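Local structure of PRESAN domain-containing protein (Plasmodium falciparum, 7D2W) at residues L47-L52 with S158-F163; E54-L59 with E151-I156; I78-T83 with T130-Q135; S121-M126 with V172-I177. The protein is of uncharacterised function but, as a PHISTa-like member of the PRESAN family with a helical-bundle fold, probably acts through binding other proteins. One frame throughout, in Å; residues are numbered along the deposited sequence. Where two conformers were deposited one is given.

Contact 1 of 4, residues L47-L52 with S158-F163; sequences LTREEL and SCIDEF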
loop_
_atom_site.group_PDB
_atom_site.type_symbol
_atom_site.label_atom_id
_atom_site.label_comp_id
_atom_site.label_asym_id
_atom_site.label_seq_id
_atom_site.Cartn_x
_atom_site.Cartn_y
_atom_site.Cartn_z
ATOM N N LEU A 47 -6.171 -2.810 20.722
ATOM C CA LEU A 47 -5.756 -4.054 20.090
ATOM C C LEU A 47 -4.772 -3.764 18.962
ATOM O O LEU A 47 -4.881 -2.752 18.261
ATOM C CB LEU A 47 -6.967 -4.807 19.537
ATOM C CG LEU A 47 -8.058 -5.151 20.548
ATOM C CD1 LEU A 47 -9.144 -6.007 19.917
ATOM C CD2 LEU A 47 -7.455 -5.834 21.752
ATOM N N THR A 48 -3.808 -4.658 18.791
ATOM C CA THR A 48 -2.996 -4.622 17.590
ATOM C C THR A 48 -3.785 -5.212 16.430
ATOM O O THR A 48 -4.774 -5.922 16.622
ATOM C CB THR A 48 -1.702 -5.400 17.782
ATOM O OG1 THR A 48 -2.020 -6.777 18.024
ATOM C CG2 THR A 48 -0.916 -4.835 18.956
ATOM N N ARG A 49 -3.338 -4.900 15.210
ATOM C CA ARG A 49 -3.948 -5.493 14.026
ATOM C C ARG A 49 -3.956 -7.011 14.129
ATOM O O ARG A 49 -4.965 -7.664 13.851
ATOM C CB ARG A 49 -3.187 -5.023 12.777
ATOM C CG ARG A 49 -3.975 -5.076 11.518
ATOM C CD ARG A 49 -3.093 -4.669 10.351
ATOM N NE ARG A 49 -2.787 -3.242 10.375
ATOM C CZ ARG A 49 -2.623 -2.524 9.273
ATOM N NH1 ARG A 49 -2.729 -3.127 8.113
ATOM N NH2 ARG A 49 -2.344 -1.224 9.328
ATOM N N GLU A 50 -2.829 -7.587 14.559
ATOM C CA GLU A 50 -2.743 -9.029 14.742
ATOM C C GLU A 50 -3.801 -9.531 15.718
ATOM O O GLU A 50 -4.439 -10.565 15.483
ATOM C CB GLU A 50 -1.342 -9.373 15.240
ATOM C CG GLU A 50 -0.963 -10.827 15.270
ATOM C CD GLU A 50 0.497 -11.003 15.675
ATOM O OE1 GLU A 50 1.275 -10.033 15.531
ATOM O OE2 GLU A 50 0.865 -12.101 16.143
ATOM N N GLU A 51 -3.991 -8.821 16.828
ATOM C CA GLU A 51 -4.975 -9.249 17.817
ATOM C C GLU A 51 -6.389 -9.089 17.291
ATOM O O GLU A 51 -7.272 -9.881 17.626
ATOM C CB GLU A 51 -4.805 -8.455 19.107
ATOM C CG GLU A 51 -3.674 -8.966 19.985
ATOM C CD GLU A 51 -3.184 -7.929 20.982
ATOM O OE1 GLU A 51 -3.607 -6.756 20.893
ATOM O OE2 GLU A 51 -2.369 -8.289 21.859
ATOM N N LEU A 52 -6.616 -8.077 16.460
ATOM C CA LEU A 52 -7.938 -7.884 15.881
ATOM C C LEU A 52 -8.275 -8.998 14.898
ATOM O O LEU A 52 -9.403 -9.504 14.882
ATOM C CB LEU A 52 -7.996 -6.509 15.214
ATOM C CG LEU A 52 -9.356 -6.058 14.697
ATOM C CD1 LEU A 52 -10.240 -5.694 15.864
ATOM C CD2 LEU A 52 -9.207 -4.874 13.732
ATOM N N SER A 158 -11.041 -4.804 4.915
ATOM C CA SER A 158 -10.849 -4.040 3.681
ATOM C C SER A 158 -10.722 -2.543 3.948
ATOM O O SER A 158 -9.995 -1.858 3.223
ATOM C CB SER A 158 -11.985 -4.320 2.688
ATOM O OG SER A 158 -11.722 -5.558 2.045
ATOM N N CYS A 159 -11.403 -2.018 4.976
ATOM C CA CYS A 159 -11.214 -0.615 5.343
ATOM C C CYS A 159 -9.789 -0.344 5.815
ATOM O O CYS A 159 -9.206 0.696 5.497
ATOM C CB CYS A 159 -12.205 -0.220 6.434
ATOM S SG CYS A 159 -13.854 0.055 5.783
ATOM N N ILE A 160 -9.221 -1.256 6.599
ATOM C CA ILE A 160 -7.841 -1.078 7.034
ATOM C C ILE A 160 -6.900 -1.144 5.836
ATOM O O ILE A 160 -5.987 -0.316 5.704
ATOM C CB ILE A 160 -7.507 -2.114 8.125
ATOM C CG1 ILE A 160 -8.318 -1.781 9.383
ATOM C CG2 ILE A 160 -5.987 -2.115 8.466
ATOM C CD1 ILE A 160 -8.296 -2.900 10.423
ATOM N N ASP A 161 -7.134 -2.094 4.918
ATOM C CA ASP A 161 -6.336 -2.154 3.689
ATOM C C ASP A 161 -6.441 -0.857 2.899
ATOM O O ASP A 161 -5.455 -0.387 2.320
ATOM C CB ASP A 161 -6.797 -3.299 2.783
ATOM C CG ASP A 161 -6.602 -4.673 3.388
ATOM O OD1 ASP A 161 -5.739 -4.844 4.267
ATOM O OD2 ASP A 161 -7.309 -5.603 2.935
ATOM N N GLU A 162 -7.646 -0.293 2.822
ATOM C CA GLU A 162 -7.846 0.956 2.091
ATOM C C GLU A 162 -7.081 2.110 2.737
ATOM O O GLU A 162 -6.534 2.978 2.034
ATOM C CB GLU A 162 -9.341 1.274 2.010
ATOM C CG GLU A 162 -9.669 2.499 1.164
ATOM C CD GLU A 162 -11.161 2.747 1.052
ATOM O OE1 GLU A 162 -11.932 2.153 1.848
ATOM O OE2 GLU A 162 -11.557 3.532 0.161
ATOM N N PHE A 163 -7.043 2.151 4.073
ATOM C CA PHE A 163 -6.229 3.153 4.762
ATOM C C PHE A 163 -4.741 2.930 4.516
ATOM O O PHE A 163 -3.973 3.893 4.388
ATOM C CB PHE A 163 -6.529 3.138 6.270
ATOM C CG PHE A 163 -7.244 4.369 6.733
ATOM C CD1 PHE A 163 -6.539 5.551 6.928
ATOM C CD2 PHE A 163 -8.624 4.365 6.925
ATOM C CE1 PHE A 163 -7.201 6.711 7.321
ATOM C CE2 PHE A 163 -9.299 5.524 7.324
ATOM C CZ PHE A 163 -8.590 6.694 7.512
HETATM O O HOH W 1 -4.729 -5.420 6.712
#

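Contact 2 of 4, residues E54-L59 with E151-I156; sequences ELFDLL and EIKSFI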
loop_
_atom_site.group_PDB
_atom_site.type_symbol
_atom_site.label_atom_id
_atom_site.label_comp_id
_atom_site.label_asym_id
_atom_site.label_seq_id
_atom_site.Cartn_x
_atom_site.Cartn_y
_atom_site.Cartn_z
ATOM N N GLU A 54 -6.991 -12.083 14.855
ATOM C CA GLU A 54 -7.225 -13.289 15.645
ATOM C C GLU A 54 -8.623 -13.256 16.261
ATOM O O GLU A 54 -9.375 -14.236 16.199
ATOM C CB GLU A 54 -6.146 -13.417 16.725
ATOM C CG GLU A 54 -4.730 -13.637 16.170
ATOM C CD GLU A 54 -3.614 -13.340 17.180
ATOM O OE1 GLU A 54 -3.868 -12.642 18.186
ATOM O OE2 GLU A 54 -2.474 -13.804 16.957
ATOM N N LEU A 55 -8.996 -12.118 16.831
ATOM C CA LEU A 55 -10.329 -11.949 17.395
ATOM C C LEU A 55 -11.424 -12.099 16.349
ATOM O O LEU A 55 -12.557 -12.453 16.696
ATOM C CB LEU A 55 -10.409 -10.589 18.061
ATOM C CG LEU A 55 -11.618 -10.176 18.868
ATOM C CD1 LEU A 55 -11.750 -10.989 20.133
ATOM C CD2 LEU A 55 -11.425 -8.707 19.155
ATOM N N PHE A 56 -11.116 -11.824 15.074
ATOM C CA PHE A 56 -12.076 -12.023 13.994
ATOM C C PHE A 56 -12.359 -13.490 13.730
ATOM O O PHE A 56 -13.148 -13.803 12.834
ATOM C CB PHE A 56 -11.594 -11.385 12.687
ATOM C CG PHE A 56 -11.865 -9.909 12.593
ATOM C CD1 PHE A 56 -12.461 -9.233 13.639
ATOM C CD2 PHE A 56 -11.501 -9.193 11.465
ATOM C CE1 PHE A 56 -12.705 -7.866 13.567
ATOM C CE2 PHE A 56 -11.740 -7.834 11.387
ATOM C CZ PHE A 56 -12.336 -7.168 12.451
ATOM N N ASP A 57 -11.714 -14.406 14.446
ATOM C CA ASP A 57 -12.075 -15.809 14.338
ATOM C C ASP A 57 -12.836 -16.301 15.554
ATOM O O ASP A 57 -13.542 -17.309 15.458
ATOM C CB ASP A 57 -10.824 -16.666 14.098
ATOM C CG ASP A 57 -9.982 -16.148 12.929
ATOM O OD1 ASP A 57 -10.535 -15.460 12.045
ATOM O OD2 ASP A 57 -8.766 -16.427 12.885
ATOM N N LEU A 58 -12.745 -15.578 16.676
ATOM C CA LEU A 58 -13.623 -15.809 17.815
ATOM C C LEU A 58 -15.044 -15.334 17.557
ATOM O O LEU A 58 -15.941 -15.647 18.352
ATOM C CB LEU A 58 -13.072 -15.102 19.044
ATOM C CG LEU A 58 -11.583 -15.356 19.228
ATOM C CD1 LEU A 58 -11.033 -14.482 20.335
ATOM C CD2 LEU A 58 -11.369 -16.833 19.507
ATOM N N LEU A 59 -15.259 -14.574 16.479
ATOM C CA LEU A 59 -16.593 -14.161 16.043
ATOM C C LEU A 59 -17.037 -15.116 14.944
ATOM O O LEU A 59 -16.723 -14.940 13.766
ATOM C CB LEU A 59 -16.588 -12.716 15.565
ATOM C CG LEU A 59 -16.048 -11.731 16.598
ATOM C CD1 LEU A 59 -15.832 -10.373 15.983
ATOM C CD2 LEU A 59 -17.010 -11.638 17.762
ATOM N N GLU A 151 -19.404 -10.910 6.116
ATOM C CA GLU A 151 -19.392 -9.685 5.333
ATOM C C GLU A 151 -18.836 -8.532 6.155
ATOM O O GLU A 151 -18.045 -7.719 5.654
ATOM C CB GLU A 151 -20.812 -9.379 4.835
ATOM C CG GLU A 151 -20.913 -8.108 3.991
ATOM C CD GLU A 151 -22.260 -7.945 3.280
ATOM O OE1 GLU A 151 -23.174 -8.768 3.500
ATOM O OE2 GLU A 151 -22.393 -6.988 2.481
ATOM N N ILE A 152 -19.234 -8.453 7.420
ATOM C CA ILE A 152 -18.761 -7.376 8.283
ATOM C C ILE A 152 -17.260 -7.488 8.510
ATOM O O ILE A 152 -16.535 -6.486 8.466
ATOM C CB ILE A 152 -19.549 -7.385 9.605
ATOM C CG1 ILE A 152 -21.007 -6.993 9.341
ATOM C CG2 ILE A 152 -18.886 -6.472 10.638
ATOM C CD1 ILE A 152 -21.926 -7.232 10.528
ATOM N N LYS A 153 -16.765 -8.703 8.759
ATOM C CA LYS A 153 -15.331 -8.884 8.986
ATOM C C LYS A 153 -14.522 -8.501 7.753
ATOM O O LYS A 153 -13.489 -7.824 7.851
ATOM C CB LYS A 153 -15.045 -10.335 9.384
ATOM C CG LYS A 153 -15.674 -10.760 10.693
ATOM C CD LYS A 153 -15.097 -12.086 11.184
ATOM C CE LYS A 153 -15.509 -13.245 10.291
ATOM N NZ LYS A 153 -15.530 -14.530 11.042
ATOM N N SER A 154 -14.972 -8.939 6.576
ATOM C CA SER A 154 -14.285 -8.555 5.350
ATOM C C SER A 154 -14.335 -7.048 5.154
ATOM O O SER A 154 -13.357 -6.444 4.700
ATOM C CB SER A 154 -14.903 -9.270 4.143
ATOM O OG SER A 154 -14.880 -10.671 4.340
ATOM N N PHE A 155 -15.468 -6.423 5.489
ATOM C CA PHE A 155 -15.567 -4.974 5.347
ATOM C C PHE A 155 -14.523 -4.272 6.215
ATOM O O PHE A 155 -13.816 -3.366 5.750
ATOM C CB PHE A 155 -16.980 -4.511 5.701
ATOM C CG PHE A 155 -17.084 -3.035 5.943
ATOM C CD1 PHE A 155 -17.248 -2.153 4.883
ATOM C CD2 PHE A 155 -16.990 -2.529 7.235
ATOM C CE1 PHE A 155 -17.334 -0.791 5.105
ATOM C CE2 PHE A 155 -17.067 -1.177 7.470
ATOM C CZ PHE A 155 -17.247 -0.297 6.389
ATOM N N ILE A 156 -14.400 -4.688 7.482
ATOM C CA ILE A 156 -13.480 -3.995 8.383
ATOM C C ILE A 156 -12.042 -4.187 7.923
ATOM O O ILE A 156 -11.252 -3.227 7.883
ATOM C CB ILE A 156 -13.678 -4.465 9.840
ATOM C CG1 ILE A 156 -15.075 -4.097 10.349
ATOM C CG2 ILE A 156 -12.609 -3.831 10.754
ATOM C CD1 ILE A 156 -15.430 -4.762 11.712
#

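Contact 3 of 4, residues I78-T83 with T130-Q135; sequences ICRQGT and TLETEQ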
loop_
_atom_site.group_PDB
_atom_site.type_symbol
_atom_site.label_atom_id
_atom_site.label_comp_id
_atom_site.label_asym_id
_atom_site.label_seq_id
_atom_site.Cartn_x
_atom_site.Cartn_y
_atom_site.Cartn_z
ATOM N N ILE A 78 -6.027 1.779 15.091
ATOM C CA ILE A 78 -5.003 1.235 14.208
ATOM C C ILE A 78 -4.751 2.182 13.035
ATOM O O ILE A 78 -3.600 2.493 12.702
ATOM C CB ILE A 78 -5.422 -0.162 13.719
ATOM C CG1 ILE A 78 -5.288 -1.181 14.851
ATOM C CG2 ILE A 78 -4.608 -0.564 12.480
ATOM C CD1 ILE A 78 -6.170 -2.389 14.670
ATOM N N CYS A 79 -5.814 2.662 12.397
ATOM C CA CYS A 79 -5.614 3.542 11.243
ATOM C C CYS A 79 -5.009 4.879 11.655
ATOM O O CYS A 79 -4.132 5.412 10.962
ATOM C CB CYS A 79 -6.933 3.750 10.493
ATOM S SG CYS A 79 -7.540 2.190 9.824
ATOM N N ARG A 80 -5.471 5.439 12.772
ATOM C CA ARG A 80 -4.947 6.719 13.243
ATOM C C ARG A 80 -3.472 6.636 13.620
ATOM O O ARG A 80 -2.729 7.615 13.454
ATOM C CB ARG A 80 -5.780 7.202 14.427
ATOM C CG ARG A 80 -7.167 7.643 13.989
ATOM C CD ARG A 80 -8.058 7.820 15.175
ATOM N NE ARG A 80 -9.425 8.169 14.802
ATOM C CZ ARG A 80 -10.423 8.162 15.676
ATOM N NH1 ARG A 80 -10.172 7.829 16.929
ATOM N NH2 ARG A 80 -11.653 8.479 15.310
ATOM N N GLN A 81 -3.025 5.491 14.139
ATOM C CA GLN A 81 -1.596 5.344 14.400
ATOM C C GLN A 81 -0.827 5.271 13.088
ATOM O O GLN A 81 0.302 5.770 12.996
ATOM C CB GLN A 81 -1.331 4.108 15.274
ATOM C CG GLN A 81 0.141 3.905 15.655
ATOM C CD GLN A 81 0.688 5.034 16.530
ATOM O OE1 GLN A 81 0.151 5.321 17.603
ATOM N NE2 GLN A 81 1.755 5.681 16.067
ATOM N N GLY A 82 -1.424 4.656 12.060
ATOM C CA GLY A 82 -0.820 4.694 10.735
ATOM C C GLY A 82 -0.635 6.109 10.216
ATOM O O GLY A 82 0.394 6.437 9.613
ATOM N N THR A 83 -1.632 6.966 10.429
ATOM C CA THR A 83 -1.510 8.364 10.025
ATOM C C THR A 83 -0.400 9.075 10.808
ATOM O O THR A 83 0.425 9.798 10.228
ATOM C CB THR A 83 -2.849 9.066 10.223
ATOM O OG1 THR A 83 -3.837 8.446 9.393
ATOM C CG2 THR A 83 -2.747 10.561 9.880
ATOM N N THR A 130 -11.432 12.538 5.820
ATOM C CA THR A 130 -12.569 12.257 4.949
ATOM C C THR A 130 -12.755 10.756 4.758
ATOM O O THR A 130 -13.890 10.263 4.702
ATOM C CB THR A 130 -12.392 12.946 3.596
ATOM O OG1 THR A 130 -12.245 14.357 3.791
ATOM C CG2 THR A 130 -13.599 12.684 2.723
ATOM N N LEU A 131 -11.650 10.005 4.660
ATOM C CA LEU A 131 -11.794 8.557 4.522
ATOM C C LEU A 131 -12.409 7.952 5.775
ATOM O O LEU A 131 -13.264 7.065 5.689
ATOM C CB LEU A 131 -10.449 7.888 4.208
ATOM C CG LEU A 131 -10.491 6.361 4.010
ATOM C CD1 LEU A 131 -11.480 5.920 2.917
ATOM C CD2 LEU A 131 -9.099 5.808 3.692
ATOM N N GLU A 132 -11.995 8.430 6.955
ATOM C CA GLU A 132 -12.545 7.897 8.198
ATOM C C GLU A 132 -14.058 8.099 8.259
ATOM O O GLU A 132 -14.810 7.174 8.591
ATOM C CB GLU A 132 -11.833 8.549 9.392
ATOM C CG GLU A 132 -12.250 8.029 10.750
ATOM C CD GLU A 132 -11.442 8.662 11.875
ATOM O OE1 GLU A 132 -10.198 8.477 11.907
ATOM O OE2 GLU A 132 -12.057 9.342 12.723
ATOM N N THR A 133 -14.529 9.297 7.902
ATOM C CA THR A 133 -15.963 9.570 7.903
ATOM C C THR A 133 -16.699 8.664 6.924
ATOM O O THR A 133 -17.750 8.100 7.250
ATOM C CB THR A 133 -16.221 11.041 7.553
ATOM O OG1 THR A 133 -15.634 11.879 8.550
ATOM C CG2 THR A 133 -17.714 11.318 7.474
ATOM N N GLU A 134 -16.167 8.528 5.706
ATOM C CA GLU A 134 -16.812 7.695 4.695
ATOM C C GLU A 134 -16.874 6.235 5.135
ATOM O O GLU A 134 -17.910 5.578 4.982
ATOM C CB GLU A 134 -16.065 7.825 3.368
ATOM C CG GLU A 134 -16.525 6.838 2.302
ATOM C CD GLU A 134 -15.395 6.396 1.386
ATOM O OE1 GLU A 134 -14.817 7.260 0.687
ATOM O OE2 GLU A 134 -15.076 5.185 1.374
ATOM N N GLN A 135 -15.779 5.710 5.695
ATOM C CA GLN A 135 -15.787 4.329 6.167
ATOM C C GLN A 135 -16.764 4.127 7.319
ATOM O O GLN A 135 -17.494 3.132 7.354
ATOM C CB GLN A 135 -14.372 3.909 6.580
ATOM C CG GLN A 135 -13.463 3.746 5.365
ATOM C CD GLN A 135 -12.104 3.193 5.727
ATOM O OE1 GLN A 135 -11.737 3.126 6.903
ATOM N NE2 GLN A 135 -11.350 2.781 4.719
#

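Contact 4 of 4, residues S121-M126 with V172-I177; sequences SYDCNM and VKYEKI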
loop_
_atom_site.group_PDB
_atom_site.type_symbol
_atom_site.label_atom_id
_atom_site.label_comp_id
_atom_site.label_asym_id
_atom_site.label_seq_id
_atom_site.Cartn_x
_atom_site.Cartn_y
_atom_site.Cartn_z
ATOM N N SER A 121 0.694 18.681 5.472
ATOM C CA SER A 121 -0.085 18.277 6.636
ATOM C C SER A 121 -1.574 18.495 6.411
ATOM O O SER A 121 -2.387 17.641 6.772
ATOM C CB SER A 121 0.405 19.046 7.872
ATOM O OG SER A 121 -0.350 18.678 9.009
ATOM N N TYR A 122 -1.958 19.638 5.827
ATOM C CA TYR A 122 -3.373 19.868 5.528
ATOM C C TYR A 122 -3.905 18.798 4.584
ATOM O O TYR A 122 -4.953 18.190 4.835
ATOM C CB TYR A 122 -3.584 21.265 4.921
ATOM C CG TYR A 122 -4.956 21.451 4.274
ATOM C CD1 TYR A 122 -5.195 21.039 2.969
ATOM C CD2 TYR A 122 -6.015 22.036 4.970
ATOM C CE1 TYR A 122 -6.442 21.176 2.381
ATOM C CE2 TYR A 122 -7.270 22.197 4.375
ATOM C CZ TYR A 122 -7.469 21.763 3.075
ATOM O OH TYR A 122 -8.690 21.903 2.449
ATOM N N ASP A 123 -3.199 18.572 3.474
ATOM C CA ASP A 123 -3.636 17.572 2.506
ATOM C C ASP A 123 -3.773 16.191 3.138
ATOM O O ASP A 123 -4.787 15.501 2.946
ATOM C CB ASP A 123 -2.647 17.539 1.340
ATOM C CG ASP A 123 -3.054 16.573 0.248
ATOM O OD1 ASP A 123 -4.210 16.644 -0.227
ATOM O OD2 ASP A 123 -2.206 15.742 -0.136
ATOM N N CYS A 124 -2.746 15.752 3.867
ATOM C CA CYS A 124 -2.799 14.420 4.462
ATOM C C CYS A 124 -3.966 14.311 5.437
ATOM O O CYS A 124 -4.741 13.352 5.397
ATOM C CB CYS A 124 -1.476 14.103 5.165
ATOM S SG CYS A 124 -0.026 13.861 4.057
ATOM N N ASN A 125 -4.115 15.298 6.312
ATOM C CA ASN A 125 -5.182 15.230 7.301
ATOM C C ASN A 125 -6.561 15.299 6.651
ATOM O O ASN A 125 -7.498 14.625 7.096
ATOM C CB ASN A 125 -4.980 16.335 8.336
ATOM C CG ASN A 125 -3.863 15.986 9.320
ATOM O OD1 ASN A 125 -3.919 14.951 9.979
ATOM N ND2 ASN A 125 -2.829 16.815 9.380
ATOM N N MET A 126 -6.712 16.085 5.584
ATOM C CA MET A 126 -8.004 16.108 4.894
ATOM C C MET A 126 -8.322 14.763 4.234
ATOM O O MET A 126 -9.470 14.302 4.277
ATOM C CB MET A 126 -8.025 17.228 3.856
ATOM C CG MET A 126 -9.408 17.455 3.292
ATOM S SD MET A 126 -10.607 18.125 4.458
ATOM C CE MET A 126 -9.562 19.197 5.441
ATOM N N VAL A 172 4.194 8.184 -1.150
ATOM C CA VAL A 172 4.781 8.219 -2.487
ATOM C C VAL A 172 4.717 9.632 -3.059
ATOM O O VAL A 172 5.711 10.158 -3.577
ATOM C CB VAL A 172 4.054 7.195 -3.384
ATOM C CG1 VAL A 172 4.224 7.508 -4.861
ATOM C CG2 VAL A 172 4.544 5.780 -3.055
ATOM N N LYS A 173 3.547 10.270 -2.953
ATOM C CA LYS A 173 3.360 11.619 -3.485
ATOM C C LYS A 173 4.346 12.612 -2.876
ATOM O O LYS A 173 4.969 13.398 -3.599
ATOM C CB LYS A 173 1.920 12.082 -3.245
ATOM C CG LYS A 173 1.671 13.558 -3.634
ATOM C CD LYS A 173 0.181 13.878 -3.746
ATOM C CE LYS A 173 -0.454 14.046 -2.368
ATOM N NZ LYS A 173 -1.960 14.133 -2.402
ATOM N N TYR A 174 4.485 12.616 -1.542
ATOM C CA TYR A 174 5.325 13.624 -0.907
ATOM C C TYR A 174 6.793 13.235 -0.926
ATOM O O TYR A 174 7.657 14.119 -0.904
ATOM C CB TYR A 174 4.850 13.903 0.530
ATOM C CG TYR A 174 3.608 14.738 0.474
ATOM C CD1 TYR A 174 3.684 16.095 0.162
ATOM C CD2 TYR A 174 2.355 14.163 0.628
ATOM C CE1 TYR A 174 2.549 16.861 0.046
ATOM C CE2 TYR A 174 1.203 14.924 0.514
ATOM C CZ TYR A 174 1.311 16.266 0.214
ATOM O OH TYR A 174 0.179 17.019 0.095
ATOM N N GLU A 175 7.103 11.936 -0.963
ATOM C CA GLU A 175 8.503 11.551 -1.092
ATOM C C GLU A 175 9.096 12.116 -2.373
ATOM O O GLU A 175 10.246 12.585 -2.384
ATOM C CB GLU A 175 8.663 10.036 -1.070
ATOM C CG GLU A 175 10.102 9.633 -0.812
ATOM C CD GLU A 175 10.340 8.145 -0.977
ATOM O OE1 GLU A 175 9.362 7.403 -1.165
ATOM O OE2 GLU A 175 11.511 7.718 -0.921
ATOM N N LYS A 176 8.317 12.103 -3.452
ATOM C CA LYS A 176 8.804 12.642 -4.713
ATOM C C LYS A 176 8.982 14.150 -4.621
ATOM O O LYS A 176 10.028 14.684 -5.008
ATOM C CB LYS A 176 7.843 12.283 -5.846
ATOM C CG LYS A 176 7.899 10.829 -6.263
ATOM C CD LYS A 176 7.083 10.571 -7.524
ATOM C CE LYS A 176 5.735 9.936 -7.204
ATOM N NZ LYS A 176 5.474 8.740 -8.060
ATOM N N ILE A 177 7.970 14.853 -4.101
ATOM C CA ILE A 177 8.039 16.312 -4.025
ATOM C C ILE A 177 9.190 16.747 -3.132
ATOM O O ILE A 177 9.984 17.619 -3.499
ATOM C CB ILE A 177 6.706 16.899 -3.530
ATOM C CG1 ILE A 177 5.550 16.421 -4.391
ATOM C CG2 ILE A 177 6.749 18.415 -3.583
ATOM C CD1 ILE A 177 4.212 16.680 -3.747
#

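Contact 1 of 4, residues L47-L52 with S158-F163
Ile160 presents its two branches to two different residues of the short helix 49-58, CG2 to Arg49 and CD1 to Leu52, and so joins the first and last helices of this four-helix PRESAN bundle. Its CG2 methyl lies over the centre of the Arg49 guanidinium, on one face of that flat group, with NH1 of Arg49 the nearest atom at 3.4 Å from CG2 of Ile160. The arginine arrives by an extended start, CG anti to the backbone N (chi1 -156°), followed by a bend at chi3 (-71°) that turns the guanidinium across the isoleucine; the arginine and isoleucine chains run past one another in opposing senses. The methyl occupies a face rather than an N-H, and NH1 forms a salt bridge with Asp164, one turn beyond Ile160 on helix 149-181. The other branch makes plain apolar packing, CD1 of Ile160 meeting CD2 of Leu52 at 4.0 Å. Lys75 and Ile78 of helix 65-93 continue this packing against Ile160 and Arg49 respectively. At the start of helix 49-58, Thr48 and Glu51 form a capping box: OG1 of Thr48 accepts from the backbone N of Glu51, and OE1 of Glu51 accepts from the backbone N of Thr48 at 3.0 Å. Asp161 faces the second subunit, where its OD2 is paired with Arg157 of that chain. OD1 of Asp161 accepts from a water whose O lies 2.7 Å away; that water O also accepts a weak bond from Arg49 NH1 at 3.3 Å.

Contact 2 of 4, residues E54-L59 with E151-I156
Lys153 NZ donates to two backbone carbonyls that converge on it from one side, Phe56 O at 3.1 Å and Leu59 O at 3.0 Å. Both carbonyls point almost straight at the nitrogen, the C=O...NZ angles being 169° at Phe56 and 171° at Leu59. Two carbonyl oxygens at the C-terminal side of this short helix would probably stabilise the ammonium charge. A bend at chi3 (-69°) lifts the end of the chain toward these oxygens, while the methylenes before it run alongside Phe56, CG over one face of the ring and CD 3.9 Å from Phe56 CB. In this way the lysine ties the last helix of the four-helix bundle, 149-181, to the C-terminal part of segment 54-59, ahead of helix 65-93. Ile156, one turn further along, approaches the same ring at its edge and near its plane, its CG2 3.8 Å from Phe56 CZ. Ile71 of helix 65-93 packs against Phe56, Leu59 and Ile156 alike.

Contact 3 of 4, residues I78-T83 with T130-Q135
Arg80 leaves its helix with CG anti to the carbonyl carbon (chi1 -71°) and then runs extended from CG to NE, while Glu132 sets out with CG anti to the backbone N (chi1 -177°) and continues straight to its carboxylate. Both extended chains span the gap between helices 65-93 and 117-144, and they meet nearly perpendicular to each other. Arg80 grips side-on with two nitrogens, one to each oxygen: NE donates to Glu132 OE1 at 3.0 Å, and NH2 donates to Glu132 OE2 at 2.8 Å. Both bonds are nearly straight, and both oxygens lie close to the guanidinium plane. The carboxylate does not share that plane. It is turned by 47°, and each N-H reaches its oxygen from above the carboxylate plane. Two bonds to two atoms fix the rotation of the carboxylate more firmly than one could. Deeper in, Gln135, one turn on from Leu131, receives Lys75 at its OE1 and sends NE2 to Cys159 O and Glu162 OE1, while Leu131 packs on Phe163 and Leu166. Close to the centre of the molecule, yet at its surface, the pair forms a bidentate salt bridge, a cross-link between neighbouring helices of a four-helix bundle.

Contact 4 of 4, residues S121-M126 with V172-I177
A single carboxylate oxygen, OD2 of Asp123, takes two strong donors from consecutive residues of the facing helix: Tyr174 OH at 2.7 Å from OD2 and Lys173 NZ at 2.8 Å from the same atom. The donors come to different sides of it. The ammonium uses the syn lone pair, on the side of OD1, in a salt bridge; the phenol meets OD2 on the anti side, 32° out of the carboxylate plane. Asp123 reaches across with CG anti to the backbone N, and Lys173 comes from the opposite direction by a chain bent at chi3. The carboxylate and the Tyr174 ring stand 58° apart, with OD2 at the ring edge, near its plane. Beside this polar group Cys124 sets its SG 3.9 Å from Tyr174 CE2, an oblique sulfur-aromatic contact. Leu90 of helix 65-93 touches both Cys124 and Tyr174, and Leu170 packs on Asp123 and Cys124. These residues join helices 117-144 and 149-181 of the four-helix bundle, which run antiparallel here (170°) with segment axes 12.1 Å apart, a spacing that the long Lys173 and Tyr174 side chains span to reach short Asp123 and Cys124. With a positive ammonium and a hydroxyl proton both directed at OD2, the Asp123 charge is probably concentrated on that oxygen, and the aspartate should favour its ionised form, which accepts the Tyr174 hydroxyl proton.

From the N terminus, helix 49-58 supplies the first halves of contacts 1 and 2, and both are closed by helix 149-181 about a hundred residues later. Contact 2 nests within the loop closed by contact 1, and the two touch through Leu47 and Leu55. Contact 3, between helices 65-93 and 117-144, is nested inside both. Gln135 links it to contact 1, and Phe155 brings contact 2 against it. Contact 4 starts in helix 117-144 just before the second half of contact 3 and ends beyond all the others, so it crosses all three. Contacts 2 and 4, 31 Å apart between centres, tie helix 149-181 at opposite sides of the chain's centre.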